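Local coordinates for putative alpha/beta hydrolase fold protein (Candidatus Nitrososphaera gargensis, PDB 5A62), which is an alpha/beta-hydrolase-fold carboxylesterase of an ammonia-oxidising thaumarchaeon, splitting carboxylic ester bonds, at the interface of chains A and B. Coordinates in Å, arbitrary orientation; residue numbers count along the deposited sequence, not the author numbering. Chains: chain A/B, Putative alpha/beta hydrolase FOLD protein.

The interface of chains A and B. Residues chain A 70-72, 190, 193; chain B 70-72, 190, 193.
The loop A:Gly70-A:Tyr72 runs antiparallel against the same loop of chain B, and each loop also packs on helix 185-194 of the other subunit. A:Gly70 and B:Gly70 pair as an antiparallel beta bridge between two loop segments, joined through water. Water 1 accepts from A:Gly70 N at 2.9 Å, 160° at the hydrogen. It lies 2.8 Å from B:Gly70 O, and water 2 does the same with the chains exchanged. Two ordered waters thus stand in for direct amide-to-carbonyl bonds, while the glycines, with no side chain, let their CA atoms come within 3.9 Å.

The methyls of A:Ala71 and B:Ala71 lie flank to flank, pointing in roughly opposite directions, CB to CB 3.7 Å. The same methyl lies 3.4 Å, A:Ala71 CB to B:Gly70 O, from the partner's glycine carbonyl. Each also reaches over the partner's helix, where A:Ala71 CB rests 3.7 Å from B:Ala190 CA; the small alanine probably lets the loop approach the helix backbone this closely.

One turn farther along the helix, A:Val193 and B:Val193 close the apolar patch, their branches crossing at an angle. CG1 stands anti to the backbone N (chi1 167°), which turns that methyl toward the two-fold axis. Both branches touch the backbone carbonyl of the partner's Tyr72, A:Val193 CG1 at 3.8 Å from B:Tyr72 O and CG2 a little farther off. Tyr72 contributes its backbone here, its ring being directed back into its own subunit. This patch, hiding 193 Å² of protein surface, is part of a larger two-fold interface; whether the dimer forms in solution the structure alone does not show. At the axis, A:Val193 CG1 touches B:Val193 CG1 at 3.8 Å.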
# COMPACT_ATOMS: atom_id res chain seq x y z
N GLY A 70 -4.56 -10.00 0.89
CA GLY A 70 -4.29 -9.38 2.12
C GLY A 70 -3.78 -7.94 2.04
O GLY A 70 -3.29 -7.39 3.03
N ALA A 71 -3.92 -7.36 0.86
CA ALA A 71 -3.55 -5.97 0.57
C ALA A 71 -4.59 -5.42 -0.31
O ALA A 71 -5.19 -6.15 -1.10
CB ALA A 71 -2.20 -5.87 -0.14
N TYR A 72 -4.74 -4.10 -0.27
CA TYR A 72 -5.76 -3.44 -1.10
C TYR A 72 -5.48 -1.97 -1.14
O TYR A 72 -4.61 -1.45 -0.41
CB TYR A 72 -7.14 -3.70 -0.54
CG TYR A 72 -7.35 -3.30 0.90
CD1 TYR A 72 -7.48 -1.97 1.24
CD2 TYR A 72 -7.23 -4.21 1.95
CE1 TYR A 72 -7.60 -1.57 2.53
CE2 TYR A 72 -7.38 -3.82 3.28
CZ TYR A 72 -7.56 -2.47 3.57
OH TYR A 72 -7.71 -2.04 4.86
N ALA A 190 -2.72 -4.14 6.63
CA ALA A 190 -3.23 -3.76 5.34
C ALA A 190 -3.85 -2.38 5.36
O ALA A 190 -3.72 -1.63 4.39
CB ALA A 190 -4.24 -4.72 4.86
N VAL A 193 -1.13 0.30 5.40
CA VAL A 193 -0.49 0.36 4.08
C VAL A 193 -1.43 1.11 3.08
O VAL A 193 -0.99 1.87 2.25
CB VAL A 193 -0.09 -1.04 3.61
CG1 VAL A 193 0.28 -1.03 2.14
CG2 VAL A 193 1.03 -1.59 4.48
N GLY B 70 -0.45 -10.03 4.55
CA GLY B 70 -0.57 -10.03 3.16
C GLY B 70 -0.37 -8.68 2.47
O GLY B 70 -0.69 -8.52 1.29
N ALA B 71 0.15 -7.74 3.24
CA ALA B 71 0.46 -6.37 2.79
C ALA B 71 1.74 -5.99 3.40
O ALA B 71 2.05 -6.44 4.52
CB ALA B 71 -0.61 -5.36 3.20
N TYR B 72 2.45 -5.07 2.76
CA TYR B 72 3.74 -4.62 3.29
C TYR B 72 4.15 -3.37 2.59
O TYR B 72 3.51 -2.94 1.60
CB TYR B 72 4.79 -5.70 3.09
CG TYR B 72 4.98 -6.18 1.67
CD1 TYR B 72 5.64 -5.38 0.75
CD2 TYR B 72 4.35 -7.31 1.18
CE1 TYR B 72 5.77 -5.75 -0.54
CE2 TYR B 72 4.49 -7.72 -0.14
CZ TYR B 72 5.21 -6.91 -1.02
OH TYR B 72 5.38 -7.27 -2.33
N ALA B 190 -0.20 -7.51 -3.46
CA ALA B 190 0.58 -6.83 -2.46
C ALA B 190 1.73 -6.07 -3.07
O ALA B 190 2.07 -4.98 -2.60
CB ALA B 190 1.11 -7.78 -1.47
N VAL B 193 0.49 -2.85 -4.70
CA VAL B 193 0.11 -1.89 -3.67
C VAL B 193 1.39 -1.26 -3.04
O VAL B 193 1.43 -0.08 -2.73
CB VAL B 193 -0.81 -2.56 -2.63
CG1 VAL B 193 -0.96 -1.68 -1.40
CG2 VAL B 193 -2.15 -2.90 -3.26
O HOH W 1 -2.19 -9.63 -0.75
O HOH W 2 -2.21 -7.93 5.52